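Local coordinates for putative tryptophan halogenase (Xanthomonas campestris pv. campestris, PDB 6Y1W), which is a flavin-dependent halogenase, probably using reduced FAD to halogenate an aromatic substrate, and belongs to the tryptophan halogenase family, at residues A[16-29]-A[40-52]. Numbering follows the deposited sequence. Where two conformers were deposited one is given.
Sequences VRRVVIAGGGTAGW and GRQLQITLVESDE. With BU9 (Meso-2,3-Butanediol), chain M.
Strands 18-22 and 44-49 run side by side in parallel, 4.7 Å apart and 17° off true alignment, laced by six backbone hydrogen bonds from Q44 N to R17 O at one end to G23 N to V48 O at the other. V19, I21, I45 and L47 project on the face that meets helix 25-39. There I21 CG2 touches L47 CD1 at 3.8 Å, and V19 CG2 meets CD1 of L43, which comes from the loop just ahead of the second strand; L35 of the helix packs on V19, L43 and I45.

L47 packs against the first helical turn. With its CG anti to the backbone N (chi1 -172°), it sends CD1 over the six-membered ring of W29, 3.6 Å from the centroid and almost on the ring normal, a CH-pi contact. The same methyl lies 3.5 Å from G28 O. At the indole edge, W29 NE1 gives a hydrogen bond to E49 OE2 at 3.2 Å; the carboxylate oxygen sits in the ring plane, but the N-H arrives from above the carboxylate plane, which is turned 60° from the ring. The bond to OE1 is weak. R185 forms a salt bridge with E49 OE2, so this oxygen has both a cationic and an indole partner.

E49 OE1 also comes within 3.3 Å of G24 CA. The chain turns from strand to helix through G23, G24 and G25, and its backbone runs close against E49 and L47. G23, G25 and G28 fit the GxGxxG pattern of a Rossmann-type beta-alpha-beta unit, with strand 44-49 closing the crossover, and G24 to A27 are predicted to bind FAD.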
# COMPACT_ATOMS: atom_id res chain seq x y z
N VAL A 16 4.13 -29.18 9.48
CA VAL A 16 5.51 -28.68 9.41
C VAL A 16 6.04 -28.56 10.83
O VAL A 16 5.60 -27.69 11.59
CB VAL A 16 5.57 -27.34 8.67
CG1 VAL A 16 7.00 -26.83 8.71
CG2 VAL A 16 5.09 -27.56 7.20
N ARG A 17 6.98 -29.45 11.20
CA ARG A 17 7.59 -29.46 12.52
C ARG A 17 9.10 -29.34 12.49
O ARG A 17 9.68 -29.03 13.53
CB ARG A 17 7.24 -30.75 13.28
CG ARG A 17 5.80 -30.80 13.74
CD ARG A 17 5.47 -29.71 14.77
NE ARG A 17 4.63 -28.67 14.18
CZ ARG A 17 3.30 -28.75 14.07
NH1 ARG A 17 2.63 -27.75 13.50
NH2 ARG A 17 2.65 -29.82 14.51
N ARG A 18 9.74 -29.63 11.36
CA ARG A 18 11.19 -29.61 11.25
C ARG A 18 11.55 -28.70 10.09
O ARG A 18 11.07 -28.91 8.96
CB ARG A 18 11.76 -31.03 11.03
CG ARG A 18 11.41 -32.04 12.16
CD ARG A 18 11.62 -33.50 11.72
NE ARG A 18 10.89 -33.74 10.47
CZ ARG A 18 10.99 -34.83 9.73
NH1 ARG A 18 11.78 -35.83 10.12
NH2 ARG A 18 10.30 -34.92 8.59
N VAL A 19 12.36 -27.69 10.36
CA VAL A 19 12.82 -26.75 9.34
C VAL A 19 14.32 -26.91 9.20
O VAL A 19 15.06 -26.85 10.19
CB VAL A 19 12.47 -25.30 9.68
CG1 VAL A 19 12.98 -24.34 8.57
CG2 VAL A 19 10.96 -25.14 9.86
N VAL A 20 14.78 -27.09 7.96
CA VAL A 20 16.20 -27.27 7.69
C VAL A 20 16.66 -26.08 6.83
O VAL A 20 16.07 -25.82 5.77
CB VAL A 20 16.48 -28.60 6.98
CG1 VAL A 20 17.94 -28.68 6.61
CG2 VAL A 20 16.08 -29.76 7.90
N ILE A 21 17.67 -25.37 7.29
CA ILE A 21 18.23 -24.20 6.59
C ILE A 21 19.54 -24.63 5.96
O ILE A 21 20.48 -25.05 6.65
CB ILE A 21 18.44 -23.03 7.57
CG1 ILE A 21 17.08 -22.64 8.16
CG2 ILE A 21 19.07 -21.81 6.86
CD1 ILE A 21 17.15 -21.66 9.33
N ALA A 22 19.63 -24.58 4.64
CA ALA A 22 20.84 -24.97 3.93
C ALA A 22 21.66 -23.73 3.64
O ALA A 22 21.22 -22.87 2.87
CB ALA A 22 20.49 -25.70 2.63
N GLY A 23 22.81 -23.61 4.30
CA GLY A 23 23.65 -22.43 4.14
C GLY A 23 23.59 -21.51 5.34
O GLY A 23 22.55 -21.36 6.00
N GLY A 24 24.71 -20.85 5.61
CA GLY A 24 24.83 -19.92 6.72
C GLY A 24 24.88 -18.51 6.18
O GLY A 24 24.02 -18.11 5.38
N GLY A 25 25.90 -17.77 6.61
CA GLY A 25 26.10 -16.42 6.24
C GLY A 25 24.93 -15.57 6.71
O GLY A 25 24.17 -15.91 7.61
N THR A 26 24.76 -14.43 6.05
CA THR A 26 23.70 -13.51 6.40
C THR A 26 22.32 -14.14 6.19
O THR A 26 21.40 -14.01 7.00
CB THR A 26 23.87 -12.27 5.54
OG1 THR A 26 25.24 -11.83 5.63
CG2 THR A 26 22.94 -11.21 5.97
N ALA A 27 22.14 -14.76 5.02
CA ALA A 27 20.79 -15.26 4.70
C ALA A 27 20.38 -16.34 5.68
O ALA A 27 19.26 -16.33 6.21
CB ALA A 27 20.74 -15.79 3.27
N GLY A 28 21.26 -17.31 5.91
CA GLY A 28 20.90 -18.45 6.74
C GLY A 28 20.68 -18.04 8.18
O GLY A 28 19.71 -18.49 8.82
N TRP A 29 21.58 -17.19 8.71
CA TRP A 29 21.45 -16.87 10.13
C TRP A 29 20.41 -15.79 10.38
O TRP A 29 19.83 -15.75 11.47
CB TRP A 29 22.82 -16.50 10.74
CG TRP A 29 23.70 -17.74 10.88
CD1 TRP A 29 24.84 -18.03 10.18
CD2 TRP A 29 23.47 -18.86 11.74
NE1 TRP A 29 25.34 -19.24 10.57
CE2 TRP A 29 24.51 -19.78 11.52
CE3 TRP A 29 22.49 -19.17 12.68
CZ2 TRP A 29 24.59 -21.01 12.20
CZ3 TRP A 29 22.56 -20.37 13.35
CH2 TRP A 29 23.61 -21.29 13.10
N GLY A 40 10.65 -21.14 17.68
CA GLY A 40 11.59 -22.16 18.13
C GLY A 40 11.03 -23.07 19.22
O GLY A 40 11.59 -24.13 19.48
N ARG A 41 9.95 -22.66 19.91
CA ARG A 41 9.36 -23.58 20.90
C ARG A 41 8.55 -24.68 20.24
O ARG A 41 8.26 -25.71 20.88
CB ARG A 41 8.46 -22.82 21.89
CG ARG A 41 9.27 -21.92 22.78
CD ARG A 41 8.36 -20.97 23.57
NE ARG A 41 7.27 -21.67 24.24
CZ ARG A 41 7.26 -21.92 25.55
NH1 ARG A 41 8.29 -21.53 26.30
NH2 ARG A 41 6.24 -22.57 26.11
N GLN A 42 8.18 -24.49 18.98
CA GLN A 42 7.34 -25.46 18.30
C GLN A 42 8.03 -26.18 17.18
O GLN A 42 7.51 -27.19 16.71
CB GLN A 42 6.10 -24.76 17.69
CG GLN A 42 5.27 -24.08 18.71
CD GLN A 42 3.94 -23.57 18.22
OE1 GLN A 42 3.03 -23.42 19.03
NE2 GLN A 42 3.81 -23.25 16.92
N LEU A 43 9.18 -25.69 16.73
CA LEU A 43 9.85 -26.28 15.58
C LEU A 43 11.22 -26.79 15.97
O LEU A 43 11.89 -26.22 16.84
CB LEU A 43 10.04 -25.24 14.46
CG LEU A 43 8.79 -24.57 13.90
CD1 LEU A 43 9.30 -23.52 12.92
CD2 LEU A 43 7.94 -25.57 13.17
N GLN A 44 11.65 -27.85 15.32
CA GLN A 44 13.05 -28.25 15.34
C GLN A 44 13.72 -27.57 14.16
O GLN A 44 13.35 -27.82 13.01
CB GLN A 44 13.21 -29.76 15.25
CG GLN A 44 14.69 -30.20 15.26
CD GLN A 44 14.86 -31.70 15.13
OE1 GLN A 44 13.88 -32.46 15.09
NE2 GLN A 44 16.12 -32.14 15.08
N ILE A 45 14.68 -26.69 14.45
CA ILE A 45 15.33 -25.91 13.41
C ILE A 45 16.79 -26.30 13.35
O ILE A 45 17.50 -26.19 14.36
CB ILE A 45 15.20 -24.40 13.67
CG1 ILE A 45 13.74 -24.04 13.84
CG2 ILE A 45 15.85 -23.60 12.50
CD1 ILE A 45 13.48 -22.70 14.54
N THR A 46 17.24 -26.72 12.17
CA THR A 46 18.62 -27.13 11.93
C THR A 46 19.21 -26.30 10.81
O THR A 46 18.57 -26.13 9.78
CB THR A 46 18.65 -28.61 11.55
OG1 THR A 46 18.03 -29.38 12.61
CG2 THR A 46 20.08 -29.06 11.25
N LEU A 47 20.44 -25.81 11.01
CA LEU A 47 21.16 -25.07 9.96
C LEU A 47 22.44 -25.83 9.63
O LEU A 47 23.20 -26.19 10.54
CB LEU A 47 21.48 -23.63 10.40
CG LEU A 47 22.06 -22.73 9.29
CD1 LEU A 47 21.71 -21.28 9.61
CD2 LEU A 47 23.60 -22.89 9.13
N VAL A 48 22.64 -26.10 8.34
CA VAL A 48 23.81 -26.79 7.82
C VAL A 48 24.69 -25.78 7.10
O VAL A 48 24.22 -25.10 6.18
CB VAL A 48 23.42 -27.92 6.86
CG1 VAL A 48 24.68 -28.63 6.30
CG2 VAL A 48 22.45 -28.90 7.56
N GLU A 49 25.95 -25.69 7.48
CA GLU A 49 26.87 -24.80 6.79
C GLU A 49 28.27 -25.37 6.90
O GLU A 49 28.61 -26.06 7.86
CB GLU A 49 26.85 -23.36 7.34
CG GLU A 49 27.35 -23.24 8.80
CD GLU A 49 27.45 -21.79 9.29
OE1 GLU A 49 27.52 -20.84 8.47
OE2 GLU A 49 27.50 -21.59 10.53
N SER A 50 29.10 -25.00 5.94
CA SER A 50 30.48 -25.46 5.87
C SER A 50 31.40 -24.36 6.37
O SER A 50 31.24 -23.20 5.98
CB SER A 50 30.84 -25.80 4.42
OG SER A 50 32.23 -26.00 4.32
N ASP A 51 32.36 -24.72 7.24
CA ASP A 51 33.38 -23.75 7.66
C ASP A 51 34.29 -23.32 6.51
O ASP A 51 35.02 -22.33 6.65
CB ASP A 51 34.22 -24.33 8.80
CG ASP A 51 33.47 -24.35 10.11
OD1 ASP A 51 32.52 -23.55 10.23
OD2 ASP A 51 33.80 -25.17 10.99
N GLU A 52 34.33 -24.06 5.42
CA GLU A 52 35.15 -23.67 4.27
C GLU A 52 34.47 -22.64 3.37
O GLU A 52 35.07 -22.24 2.36
CB GLU A 52 35.56 -24.91 3.48
CG GLU A 52 36.02 -26.06 4.39
CD GLU A 52 35.91 -27.44 3.75
OE1 GLU A 52 35.56 -27.52 2.55
OE2 GLU A 52 36.15 -28.44 4.45
C03 BU9 M . 27.22 -25.21 0.46
C04 BU9 M . 27.54 -26.26 1.53
O06 BU9 M . 26.94 -27.47 1.16
C05 BU9 M . 27.05 -25.81 2.92
C01 BU9 M . 27.60 -24.42 3.26
O6 BU9 M . 25.64 -25.78 2.97
O HOH W 1 9.00 -30.00 16.51
O HOH W 2 27.97 -18.45 8.64